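Local coordinates for putative cell adhesion protein (Bacteroides eggerthii, PDB 4GPV) that probably serves as a subunit or adhesin of the FimA-type pili that Bacteroides of the human gut build on their surface, at residues T20-G25 against N146-V151; N48-F53 against S69-A74; A83-V88 against S134-V139; V89-A94 against K128-M133; L153-A158 against W338-V343. One frame throughout, in Å; residues are numbered along the deposited sequence.

Contact 1. Residues T20-G25 against N146-V151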
# COMPACT_ATOMS: atom_id res chain seq x y z
N THR A 20 18.86 -22.82 8.25
CA THR A 20 17.76 -22.55 9.17
C THR A 20 17.38 -21.10 8.93
O THR A 20 18.23 -20.22 9.08
CB THR A 20 18.16 -22.86 10.63
OG1 THR A 20 18.57 -24.22 10.71
CG2 THR A 20 17.02 -22.60 11.61
N ILE A 21 16.13 -20.87 8.49
CA ILE A 21 15.65 -19.53 8.18
C ILE A 21 14.72 -19.12 9.29
O ILE A 21 13.84 -19.89 9.68
CB ILE A 21 14.95 -19.44 6.79
CG1 ILE A 21 15.73 -20.19 5.66
CG2 ILE A 21 14.61 -17.95 6.41
CD1 ILE A 21 17.06 -19.55 5.12
N LYS A 22 14.96 -17.93 9.84
CA LYS A 22 14.13 -17.32 10.88
C LYS A 22 13.53 -16.03 10.32
O LYS A 22 14.25 -15.22 9.74
CB LYS A 22 14.94 -17.00 12.16
CG LYS A 22 15.33 -18.20 13.01
CD LYS A 22 16.08 -17.70 14.26
CE LYS A 22 16.49 -18.80 15.20
NZ LYS A 22 17.17 -18.25 16.41
N LEU A 23 12.22 -15.88 10.46
CA LEU A 23 11.55 -14.66 9.98
C LEU A 23 11.23 -13.76 11.14
O LEU A 23 10.82 -14.23 12.20
CB LEU A 23 10.27 -14.97 9.19
CG LEU A 23 10.39 -16.02 8.07
CD1 LEU A 23 9.04 -16.29 7.45
CD2 LEU A 23 11.42 -15.61 7.02
N LYS A 24 11.44 -12.45 10.95
CA LYS A 24 11.15 -11.50 12.03
C LYS A 24 10.68 -10.20 11.43
O LYS A 24 10.70 -10.07 10.20
CB LYS A 24 12.37 -11.29 12.96
CG LYS A 24 13.52 -10.50 12.35
CD LYS A 24 14.63 -10.19 13.38
CE LYS A 24 14.45 -8.91 14.16
NZ LYS A 24 14.64 -7.70 13.31
N GLY A 25 10.27 -9.26 12.28
CA GLY A 25 9.78 -7.98 11.82
C GLY A 25 10.89 -7.01 11.50
O GLY A 25 12.07 -7.37 11.56
N ASN A 146 26.53 -25.64 7.67
CA ASN A 146 25.34 -25.20 8.38
C ASN A 146 25.27 -23.69 8.42
O ASN A 146 26.28 -23.03 8.66
CB ASN A 146 25.32 -25.74 9.80
CG ASN A 146 25.57 -27.21 9.86
OD1 ASN A 146 26.72 -27.65 9.99
ND2 ASN A 146 24.52 -27.98 9.68
N ALA A 147 24.10 -23.16 8.16
CA ALA A 147 23.91 -21.71 8.19
C ALA A 147 22.62 -21.33 8.90
O ALA A 147 21.58 -21.99 8.73
CB ALA A 147 23.91 -21.14 6.77
N GLN A 148 22.70 -20.26 9.70
CA GLN A 148 21.57 -19.67 10.39
C GLN A 148 21.28 -18.35 9.68
O GLN A 148 22.19 -17.53 9.55
CB GLN A 148 21.89 -19.48 11.90
CG GLN A 148 20.76 -18.86 12.73
CD GLN A 148 19.50 -19.70 12.80
OE1 GLN A 148 18.44 -19.29 12.31
NE2 GLN A 148 19.58 -20.87 13.41
N VAL A 149 20.06 -18.17 9.14
CA VAL A 149 19.75 -16.94 8.40
C VAL A 149 18.52 -16.28 9.02
O VAL A 149 17.51 -16.95 9.15
CB VAL A 149 19.51 -17.23 6.87
CG1 VAL A 149 19.22 -15.95 6.09
CG2 VAL A 149 20.69 -17.98 6.24
N THR A 150 18.61 -15.01 9.40
CA THR A 150 17.48 -14.24 9.92
C THR A 150 17.08 -13.23 8.84
O THR A 150 17.94 -12.49 8.34
CB THR A 150 17.82 -13.57 11.27
OG1 THR A 150 18.12 -14.57 12.24
CG2 THR A 150 16.70 -12.73 11.81
N VAL A 151 15.80 -13.20 8.48
CA VAL A 151 15.31 -12.29 7.45
C VAL A 151 14.25 -11.39 8.06
O VAL A 151 13.24 -11.90 8.57
CB VAL A 151 14.74 -13.05 6.22
CG1 VAL A 151 14.22 -12.09 5.16
CG2 VAL A 151 15.77 -14.00 5.63
O HOH W 1 21.33 -24.69 10.08

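Contact 2. Residues N48-F53 against S69-A74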
# COMPACT_ATOMS: atom_id res chain seq x y z
N ASN A 48 0.58 -15.95 6.56
CA ASN A 48 -0.25 -17.08 6.16
C ASN A 48 0.58 -18.17 5.47
O ASN A 48 0.30 -19.36 5.61
CB ASN A 48 -1.36 -16.61 5.23
CG ASN A 48 -2.31 -15.72 5.98
OD1 ASN A 48 -2.82 -16.10 7.05
ND2 ASN A 48 -2.53 -14.53 5.45
N ASN A 49 1.57 -17.72 4.69
CA ASN A 49 2.47 -18.56 3.91
C ASN A 49 3.64 -17.72 3.44
O ASN A 49 3.60 -16.47 3.53
CB ASN A 49 1.74 -19.15 2.70
CG ASN A 49 1.07 -18.10 1.86
OD1 ASN A 49 1.75 -17.30 1.18
ND2 ASN A 49 -0.26 -18.03 1.96
N TYR A 50 4.69 -18.37 2.96
CA TYR A 50 5.83 -17.61 2.43
C TYR A 50 6.64 -18.48 1.48
O TYR A 50 6.48 -19.70 1.45
CB TYR A 50 6.72 -17.06 3.58
CG TYR A 50 7.31 -18.13 4.49
CD1 TYR A 50 6.61 -18.60 5.59
CD2 TYR A 50 8.57 -18.68 4.23
CE1 TYR A 50 7.14 -19.58 6.42
CE2 TYR A 50 9.11 -19.66 5.05
CZ TYR A 50 8.40 -20.10 6.16
OH TYR A 50 8.91 -21.06 7.00
N LEU A 51 7.50 -17.84 0.70
CA LEU A 51 8.44 -18.50 -0.21
C LEU A 51 9.85 -18.08 0.17
O LEU A 51 10.08 -16.91 0.46
CB LEU A 51 8.18 -18.15 -1.70
CG LEU A 51 6.76 -18.43 -2.25
CD1 LEU A 51 6.57 -17.75 -3.62
CD2 LEU A 51 6.53 -19.93 -2.40
N VAL A 52 10.78 -19.01 0.11
CA VAL A 52 12.21 -18.72 0.36
C VAL A 52 12.97 -19.08 -0.93
O VAL A 52 12.88 -20.22 -1.41
CB VAL A 52 12.85 -19.42 1.60
CG1 VAL A 52 14.30 -18.98 1.82
CG2 VAL A 52 12.02 -19.22 2.87
N PHE A 53 13.70 -18.11 -1.47
CA PHE A 53 14.54 -18.29 -2.65
C PHE A 53 15.99 -18.20 -2.22
O PHE A 53 16.36 -17.26 -1.52
CB PHE A 53 14.25 -17.24 -3.74
CG PHE A 53 12.80 -17.12 -4.12
CD1 PHE A 53 11.91 -16.37 -3.35
CD2 PHE A 53 12.32 -17.72 -5.28
CE1 PHE A 53 10.56 -16.26 -3.70
CE2 PHE A 53 10.96 -17.63 -5.63
CZ PHE A 53 10.09 -16.90 -4.83
N SER A 69 4.45 -22.52 5.30
CA SER A 69 3.07 -22.32 5.78
C SER A 69 3.06 -21.16 6.80
O SER A 69 3.87 -20.22 6.69
CB SER A 69 2.52 -23.62 6.36
OG SER A 69 3.39 -24.16 7.34
N SER A 70 2.11 -21.19 7.75
CA SER A 70 1.92 -20.12 8.73
C SER A 70 2.86 -20.30 9.91
O SER A 70 2.46 -20.86 10.94
CB SER A 70 0.47 -20.08 9.21
OG SER A 70 -0.47 -20.08 8.14
N ASN A 71 4.11 -19.87 9.75
CA ASN A 71 5.17 -19.97 10.75
C ASN A 71 6.29 -18.96 10.45
O ASN A 71 6.22 -18.25 9.44
CB ASN A 71 5.73 -21.42 10.85
CG ASN A 71 6.47 -21.89 9.62
OD1 ASN A 71 7.56 -21.40 9.31
ND2 ASN A 71 5.90 -22.85 8.91
N ALA A 72 7.33 -18.91 11.31
CA ALA A 72 8.44 -17.97 11.14
C ALA A 72 9.80 -18.68 11.19
O ALA A 72 10.81 -18.04 11.48
CB ALA A 72 8.36 -16.90 12.23
N ALA A 73 9.82 -20.01 10.90
CA ALA A 73 11.05 -20.81 10.89
C ALA A 73 10.99 -21.94 9.86
O ALA A 73 10.01 -22.67 9.82
CB ALA A 73 11.33 -21.38 12.28
N ALA A 74 12.02 -22.07 9.01
CA ALA A 74 12.12 -23.14 8.00
C ALA A 74 13.48 -23.83 8.08
O ALA A 74 14.48 -23.16 8.32
CB ALA A 74 11.91 -22.57 6.60
O HOH W 2 -2.61 -18.21 8.90

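Contact 3. Residues A83-V88 against S134-V139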
# COMPACT_ATOMS: atom_id res chain seq x y z
N ALA A 83 25.01 -21.39 -1.60
CA ALA A 83 24.01 -20.34 -1.35
C ALA A 83 24.69 -19.10 -0.76
O ALA A 83 25.47 -19.21 0.18
CB ALA A 83 22.92 -20.84 -0.40
N LYS A 84 24.38 -17.91 -1.33
CA LYS A 84 24.94 -16.62 -0.89
C LYS A 84 23.88 -15.62 -0.42
O LYS A 84 24.18 -14.75 0.39
CB LYS A 84 25.73 -15.97 -2.03
CG LYS A 84 27.01 -16.74 -2.41
CD LYS A 84 28.10 -16.69 -1.33
CE LYS A 84 28.73 -15.33 -1.16
NZ LYS A 84 29.67 -15.30 -0.00
N LYS A 85 22.65 -15.72 -0.97
CA LYS A 85 21.56 -14.80 -0.64
C LYS A 85 20.27 -15.53 -0.46
O LYS A 85 19.99 -16.46 -1.21
CB LYS A 85 21.38 -13.78 -1.79
CG LYS A 85 22.38 -12.64 -1.83
CD LYS A 85 22.08 -11.51 -0.83
CE LYS A 85 20.98 -10.58 -1.24
NZ LYS A 85 20.68 -9.62 -0.15
N ALA A 86 19.47 -15.09 0.53
CA ALA A 86 18.13 -15.63 0.79
C ALA A 86 17.14 -14.50 0.66
O ALA A 86 17.37 -13.41 1.20
CB ALA A 86 18.07 -16.26 2.18
N TYR A 87 16.10 -14.68 -0.17
CA TYR A 87 15.00 -13.74 -0.33
C TYR A 87 13.76 -14.41 0.16
O TYR A 87 13.55 -15.62 -0.09
CB TYR A 87 14.86 -13.36 -1.79
CG TYR A 87 15.98 -12.52 -2.35
CD1 TYR A 87 17.14 -13.11 -2.84
CD2 TYR A 87 15.82 -11.15 -2.55
CE1 TYR A 87 18.17 -12.33 -3.38
CE2 TYR A 87 16.82 -10.38 -3.13
CZ TYR A 87 17.99 -10.97 -3.55
OH TYR A 87 18.98 -10.20 -4.12
N VAL A 88 12.92 -13.64 0.86
CA VAL A 88 11.65 -14.18 1.41
C VAL A 88 10.51 -13.28 0.97
O VAL A 88 10.60 -12.05 1.10
CB VAL A 88 11.68 -14.33 2.96
CG1 VAL A 88 10.33 -14.82 3.50
CG2 VAL A 88 12.80 -15.28 3.41
N SER A 134 8.19 -8.67 2.39
CA SER A 134 9.36 -9.23 1.75
C SER A 134 10.61 -8.80 2.50
O SER A 134 10.62 -7.82 3.24
CB SER A 134 9.42 -8.85 0.27
OG SER A 134 9.76 -7.47 0.14
N GLY A 135 11.67 -9.55 2.31
CA GLY A 135 12.95 -9.26 2.95
C GLY A 135 14.04 -10.10 2.35
O GLY A 135 13.77 -11.03 1.59
N GLU A 136 15.31 -9.80 2.70
CA GLU A 136 16.41 -10.58 2.14
C GLU A 136 17.58 -10.56 3.10
O GLU A 136 17.71 -9.63 3.89
CB GLU A 136 16.85 -10.02 0.76
CG GLU A 136 17.48 -8.63 0.82
CD GLU A 136 17.62 -7.91 -0.50
OE1 GLU A 136 16.60 -7.36 -0.98
OE2 GLU A 136 18.76 -7.82 -1.02
N SER A 137 18.47 -11.55 2.97
CA SER A 137 19.64 -11.61 3.84
C SER A 137 20.78 -12.32 3.16
O SER A 137 20.54 -13.19 2.30
CB SER A 137 19.28 -12.34 5.14
OG SER A 137 20.40 -12.57 5.97
N GLU A 138 22.01 -12.00 3.57
CA GLU A 138 23.20 -12.72 3.15
C GLU A 138 23.21 -14.10 3.85
O GLU A 138 22.70 -14.22 4.98
CB GLU A 138 24.48 -11.91 3.48
CG GLU A 138 25.69 -12.40 2.68
CD GLU A 138 27.02 -11.70 2.92
OE1 GLU A 138 27.13 -10.92 3.89
OE2 GLU A 138 27.96 -11.96 2.14
N VAL A 139 23.73 -15.11 3.18
CA VAL A 139 23.88 -16.47 3.72
C VAL A 139 25.36 -16.67 4.02
O VAL A 139 26.17 -16.48 3.11
CB VAL A 139 23.33 -17.54 2.76
CG1 VAL A 139 23.59 -18.95 3.28
CG2 VAL A 139 21.83 -17.32 2.52
O HOH W 3 19.14 -7.50 -3.75

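Contact 4. Residues V89-A94 against K128-M133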
# COMPACT_ATOMS: atom_id res chain seq x y z
N VAL A 89 9.43 -13.88 0.49
CA VAL A 89 8.21 -13.17 0.15
C VAL A 89 7.10 -13.86 0.92
O VAL A 89 6.95 -15.06 0.80
CB VAL A 89 7.90 -13.09 -1.37
CG1 VAL A 89 6.58 -12.36 -1.62
CG2 VAL A 89 9.03 -12.40 -2.15
N ALA A 90 6.33 -13.11 1.71
CA ALA A 90 5.22 -13.70 2.47
C ALA A 90 3.89 -13.29 1.88
O ALA A 90 3.73 -12.17 1.36
CB ALA A 90 5.28 -13.23 3.92
N ASN A 91 2.91 -14.19 2.00
CA ASN A 91 1.49 -13.97 1.75
C ASN A 91 1.11 -13.77 0.30
O ASN A 91 0.07 -13.19 0.02
CB ASN A 91 0.97 -12.82 2.65
CG ASN A 91 1.01 -13.17 4.11
OD1 ASN A 91 0.96 -14.34 4.49
ND2 ASN A 91 1.03 -12.16 4.99
N THR A 92 1.85 -14.40 -0.63
CA THR A 92 1.44 -14.36 -2.04
C THR A 92 0.82 -15.72 -2.45
O THR A 92 0.44 -15.89 -3.60
CB THR A 92 2.56 -13.96 -2.98
OG1 THR A 92 3.60 -14.97 -3.00
CG2 THR A 92 3.10 -12.54 -2.73
N GLY A 93 0.76 -16.66 -1.53
CA GLY A 93 0.17 -17.99 -1.75
C GLY A 93 1.09 -19.00 -2.40
O GLY A 93 2.31 -18.80 -2.44
N ALA A 94 0.51 -20.13 -2.89
CA ALA A 94 1.28 -21.22 -3.51
C ALA A 94 2.21 -20.74 -4.61
O ALA A 94 1.88 -19.80 -5.34
CB ALA A 94 0.34 -22.29 -4.05
N LYS A 128 -6.54 -6.79 5.54
CA LYS A 128 -6.05 -6.76 6.92
C LYS A 128 -5.49 -8.13 7.36
O LYS A 128 -4.54 -8.17 8.16
CB LYS A 128 -7.17 -6.35 7.90
CG LYS A 128 -6.64 -5.93 9.28
N THR A 129 -6.04 -9.23 6.81
CA THR A 129 -5.60 -10.58 7.17
C THR A 129 -4.55 -11.15 6.20
O THR A 129 -4.18 -12.30 6.37
CB THR A 129 -6.80 -11.51 7.23
OG1 THR A 129 -7.49 -11.47 5.97
CG2 THR A 129 -7.76 -11.15 8.37
N ASN A 130 -4.12 -10.39 5.18
CA ASN A 130 -3.13 -10.88 4.19
C ASN A 130 -2.44 -9.72 3.56
O ASN A 130 -2.93 -9.14 2.58
CB ASN A 130 -3.79 -11.78 3.11
CG ASN A 130 -2.76 -12.51 2.27
OD1 ASN A 130 -2.22 -13.52 2.71
ND2 ASN A 130 -2.37 -11.94 1.12
N LEU A 131 -1.28 -9.36 4.13
CA LEU A 131 -0.48 -8.26 3.61
C LEU A 131 0.84 -8.81 3.07
O LEU A 131 1.52 -9.56 3.75
CB LEU A 131 -0.20 -7.20 4.72
CG LEU A 131 -1.44 -6.43 5.16
CD1 LEU A 131 -1.17 -5.66 6.44
CD2 LEU A 131 -1.96 -5.53 4.02
N TRP A 132 1.21 -8.44 1.84
CA TRP A 132 2.48 -8.91 1.27
C TRP A 132 3.64 -8.32 2.06
O TRP A 132 3.59 -7.14 2.40
CB TRP A 132 2.61 -8.48 -0.20
CG TRP A 132 1.66 -9.17 -1.15
CD1 TRP A 132 0.90 -10.28 -0.92
CD2 TRP A 132 1.44 -8.81 -2.53
NE1 TRP A 132 0.17 -10.60 -2.03
CE2 TRP A 132 0.50 -9.73 -3.05
CE3 TRP A 132 1.93 -7.80 -3.37
CZ2 TRP A 132 0.03 -9.66 -4.37
CZ3 TRP A 132 1.45 -7.71 -4.68
CH2 TRP A 132 0.51 -8.64 -5.17
N MSE A 133 4.65 -9.13 2.34
CA MSE A 133 5.88 -8.73 3.03
C MSE A 133 7.06 -9.35 2.34
O MSE A 133 6.92 -10.41 1.72
CB MSE A 133 5.87 -9.15 4.51
CG MSE A 133 4.77 -8.46 5.33
SE MSE A 133 4.71 -9.17 7.13
CE MSE A 133 3.40 -10.55 6.92

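Contact 5. Residues L153-A158 against W338-V343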
# COMPACT_ATOMS: atom_id res chain seq x y z
N LEU A 153 11.31 -8.88 7.63
CA LEU A 153 10.25 -8.60 6.66
C LEU A 153 9.69 -7.22 6.79
O LEU A 153 9.49 -6.74 7.90
CB LEU A 153 9.10 -9.61 6.82
CG LEU A 153 9.47 -11.09 6.59
CD1 LEU A 153 8.32 -12.01 7.02
CD2 LEU A 153 9.90 -11.35 5.12
N SER A 154 9.40 -6.59 5.64
CA SER A 154 8.77 -5.27 5.61
C SER A 154 7.55 -5.32 4.71
O SER A 154 7.55 -6.09 3.76
CB SER A 154 9.74 -4.21 5.08
OG SER A 154 10.84 -4.03 5.95
N PHE A 155 6.55 -4.48 4.97
CA PHE A 155 5.37 -4.45 4.10
C PHE A 155 5.73 -3.94 2.74
O PHE A 155 6.50 -2.99 2.61
CB PHE A 155 4.29 -3.52 4.67
CG PHE A 155 3.68 -4.01 5.95
CD1 PHE A 155 2.96 -5.21 5.99
CD2 PHE A 155 3.79 -3.26 7.13
CE1 PHE A 155 2.39 -5.66 7.19
CE2 PHE A 155 3.19 -3.69 8.32
CZ PHE A 155 2.52 -4.90 8.34
N VAL A 156 5.11 -4.53 1.70
CA VAL A 156 5.30 -4.06 0.33
C VAL A 156 4.44 -2.81 0.12
O VAL A 156 4.82 -1.93 -0.65
CB VAL A 156 4.90 -5.21 -0.65
CG1 VAL A 156 4.83 -4.72 -2.11
CG2 VAL A 156 5.86 -6.38 -0.50
N ALA A 157 3.26 -2.79 0.74
CA ALA A 157 2.32 -1.66 0.62
C ALA A 157 2.59 -0.54 1.65
O ALA A 157 3.41 -0.67 2.56
CB ALA A 157 0.90 -2.18 0.80
N ALA A 158 1.82 0.54 1.50
CA ALA A 158 1.66 1.64 2.43
C ALA A 158 0.21 1.61 2.91
O ALA A 158 -0.66 1.05 2.22
CB ALA A 158 1.97 2.98 1.73
N TRP A 338 5.54 2.05 9.17
CA TRP A 338 4.57 0.97 9.30
C TRP A 338 5.39 -0.30 9.55
O TRP A 338 6.07 -0.78 8.66
CB TRP A 338 3.69 0.88 8.04
CG TRP A 338 2.49 -0.02 8.18
CD1 TRP A 338 1.80 -0.31 9.32
CD2 TRP A 338 1.74 -0.58 7.09
NE1 TRP A 338 0.74 -1.15 9.03
CE2 TRP A 338 0.66 -1.31 7.67
CE3 TRP A 338 1.93 -0.63 5.70
CZ2 TRP A 338 -0.25 -2.04 6.89
CZ3 TRP A 338 1.03 -1.38 4.93
CH2 TRP A 338 -0.06 -2.04 5.52
N VAL A 339 5.45 -0.72 10.82
CA VAL A 339 6.32 -1.80 11.25
C VAL A 339 5.56 -3.13 11.28
O VAL A 339 4.45 -3.22 11.81
CB VAL A 339 6.88 -1.42 12.65
CG1 VAL A 339 7.58 -2.59 13.34
CG2 VAL A 339 7.82 -0.22 12.56
N THR A 340 6.19 -4.16 10.71
CA THR A 340 5.64 -5.50 10.72
C THR A 340 5.93 -6.13 12.08
O THR A 340 7.05 -6.00 12.60
CB THR A 340 6.29 -6.39 9.63
OG1 THR A 340 7.68 -6.46 9.91
CG2 THR A 340 6.09 -5.86 8.22
N GLN A 341 4.96 -6.84 12.61
CA GLN A 341 5.20 -7.66 13.81
C GLN A 341 4.66 -9.04 13.41
O GLN A 341 3.50 -9.35 13.71
CB GLN A 341 4.54 -7.02 15.06
CG GLN A 341 5.16 -7.51 16.36
CD GLN A 341 5.09 -6.46 17.46
OE1 GLN A 341 4.01 -6.05 17.90
NE2 GLN A 341 6.25 -6.01 17.92
N PRO A 342 5.43 -9.81 12.57
CA PRO A 342 4.92 -11.09 12.05
C PRO A 342 4.51 -12.08 13.13
O PRO A 342 5.22 -12.27 14.11
CB PRO A 342 6.11 -11.64 11.24
CG PRO A 342 6.89 -10.44 10.85
CD PRO A 342 6.80 -9.57 12.08
N VAL A 343 3.31 -12.65 12.96
CA VAL A 343 2.73 -13.63 13.89
C VAL A 343 2.28 -14.88 13.09
O VAL A 343 2.10 -14.82 11.86
CB VAL A 343 1.60 -13.05 14.79
CG1 VAL A 343 2.16 -12.06 15.82
CG2 VAL A 343 0.47 -12.41 13.98
O HOH W 4 7.22 -2.55 7.02

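Contact 1. Residues T20-G25 against N146-V151
Ile21 holds CG1 anti to its carbonyl carbon (chi1 -44°), and a second turn at chi2 (-73°) carries CD1 to 3.8 Å from Val149 CB, the two side chains lying side by side. The other branch, Ile21 CG2, stands anti to the backbone N and reaches Val151 CG2 at 4.2 Å. Leu23 CD2 continues this buried row, 4.3 Å from Val151 CB, and Val88 of strand 83-90 meets both Leu23 and Val151. The two backbones form a parallel pair in a mixed sheet, joining strand 18-24 to the start of strand 146-169, with strand 73-76 bonded to the other edge of 18-24. Their bonds run from Thr20 N to Ala147 O (2.9 Å) through to Lys24 N, which reaches Val151 O at 3.0 Å. An alanine in place of Ile21 would probably open a gap beside Val149 and Val151, since the methyls that fill it are gone. The solvent-facing side carries Thr20, Lys22, Gln148 and Thr150; there the aliphatic part of Lys24 passes Thr150, CD to CG2 at 3.6 Å. A water links Thr20 OG1 with Ala147 O, to which it donates at 3.0 Å, giving that carbonyl a second donor.

Contact 2. Residues N48-F53 against S69-A74
Tyr50 and Asn71 meet at about a right angle, with the phenol ring and the side-chain amide turned 89° against each other. Tyr50 OH donates to Asn71 OD1 at 2.7 Å, and this oxygen lies in the plane of the ring at its edge. Tyr50 CG sits between its own backbone N and carbonyl carbon (chi1 60°), and the hydroxyl end of the ring meets the loop at Asn71. The same Asn71 OD1 accepts from Ala73 N at 3.1 Å, an Asx turn, so two donors fix the amide oxygen. Ala74 CB lies at the ring edge, 3.4 Å from Tyr50 OH, while Ser69 O approaches Tyr50 CE1 obliquely at 3.3 Å. Asn71 O is buried here without a polar partner in the model.

A second polar link joins the beginnings of the two segments. Ser70, the centre of an inverse gamma turn, donates from OG to Asn48 O at 2.7 Å, coming from above the carbonyl plane. A water donates to both Ser70 OG and Asn48 OD1, whereas Asn48 ND2 is taken up by Thr129 and Asn130. Around this corner, strand 50-56 runs between strands 66-68 and 83-90, strand 73-76 pairs with strand 18-24, and the Tyr50 ring packs among Leu23, Tyr66 and Ala90 of those neighbours.

Contact 3. Residues A83-V88 against S134-V139
An antiparallel strand pair brings Ala86 opposite Ser137 and Val88 opposite Gly135 as hydrogen-bonded pairs; on its other edge strand 83-90 has a classic beta bulge, Lys84 and Lys85 both facing Phe55 of strand 50-56. At that end Val139 N still reaches Lys84 O at 2.8 Å, but from well above the carbonyl plane (58°), whereas Ala86 N meets Ser137 O at 2.8 Å almost straight on.

One face carries a polar cluster around Glu136. Its CG stands between the backbone N and carbonyl carbon (chi1 67°), and the chain then extends beside Tyr87, pointing the same way. Lys85, bent at chi2 and chi3, brings NZ to Glu136 OE2 at 2.8 Å, a salt bridge that uses the anti lone pair. Glu136 CB makes an off-centre CH-pi contact with the Tyr87 ring, 4.1 Å from its centroid. A water donates to both Glu136 OE2 and Tyr87 OH, and the hydroxyl is also bonded to Glu106. On the other face Val139 CG2 packs on Ala86 CB at 3.9 Å.

Strand 83-90 is bordered beyond this pair by strand 50-56, and strand 133-138 by strand 146-169. Helix 106-111 lies against Tyr87 through Leu109 and Leu110, and Phe195 meets the same ring edge-to-face.

Contact 4. Residues V89-A94 against K128-M133
Asn91 ND2 gives one hydrogen bond to Leu131 O, 2.9 Å away, and another to Val46 O, while OD1 of the same amide accepts from Asn48 N. Leu131 O lies close to the amide plane of Asn91, yet the nitrogen stands above the plane of that carbonyl, 38° out of it. The side chain of Asn91 thus links its own turn to the 46-48 region and to Leu131. Its backbone takes a left-handed conformation (phi 70°), and Asn91 O accepts from Asn130 ND2 at 3.0 Å on a lone pair in the carbonyl plane. The two asparagine side chains run antiparallel alongside each other.

The segments lie where an antiparallel strand pair ends: Ala90 and Met133 form its last hydrogen-bonded pair here, firm from Ala90 N to Met133 O at 2.8 Å and weak in return. Beyond it strand 83-90 gives way to a turn and 128-133 to a loop. An alanine in place of Asn130 would probably leave Asn91 O without this donor and Asn48 ND2 without one of its acceptors.

Thr92 and Trp132 cross at about a right angle. Thr92 CG2 sits over the five-membered ring, 3.6 Å from its centroid and 14° off the normal, a CH-pi contact. Asn91 O comes instead to the edge of the indole, 3.2 Å from Trp132 CD1, and Phe194 meets the ring from outside the segments. The CE methyl of Met133, a selenomethionine, lies 3.5 Å from Asn91 ND2.

Contact 5. Residues L153-A158 against W338-V343
Phe155 of the long, interrupted strand 146-169 is sandwiched between Trp338 and Thr340 of strand 329-343. Its ring stacks face-to-face on the six-membered ring of Trp338, with centroids 3.9 Å apart and planes tilted by 26°. The closest atoms of the pair are Phe155 CD2 and Trp338 CD2, at 3.4 Å. From the opposite face Thr340 CG2 sits over the centre of the phenyl ring, 3.5 Å from its centroid and nearly on the normal, in a CH-pi contact. With OG1 between the backbone N and carbonyl carbon (chi1 61°), Thr340 keeps CG2 for the ring while OG1 donates to Leu153 O at 2.7 Å.

The two strands belong to one mixed sheet, where strand 297-306 pairs with both, parallel to 146-169 and antiparallel to 329-343. Within 153-158 strand 146-169 is interrupted after Phe155, and no direct backbone-to-backbone hydrogen bond joins it to 338-343. A water bridges the backbones, accepting from Phe155 N and donating to Trp338 O at 2.7 Å. Ala157 O approaches the indole edge, 3.4 Å from Trp338 CZ3, and Trp338 NE1 is bonded to Glu43 on strand 40-46. Leu131 and Met133 pack against Phe155 from the preceding part of the chain.

Overall arrangement
All five contacts reach one large mixed sheet. Along the chain, contact 1 encloses contacts 2, 3 and 4, whose segments fall between 20-25 and 146-151; contact 4 lies within contact 3, and contact 5 follows contact 1. Contacts 3 and 4 adjoin along strand 83-90, their centres about 18 Å apart, whereas contacts 1 and 3 are about 9 Å apart. Strand 146-169 serves both contact 1 and contact 5. Asn48 and Asn49 bond Asn91, joining contact 2 to contact 4, whose Met133 and Leu131 pack on contact 5. Segments from both ends of the chain thus meet in the same sheet.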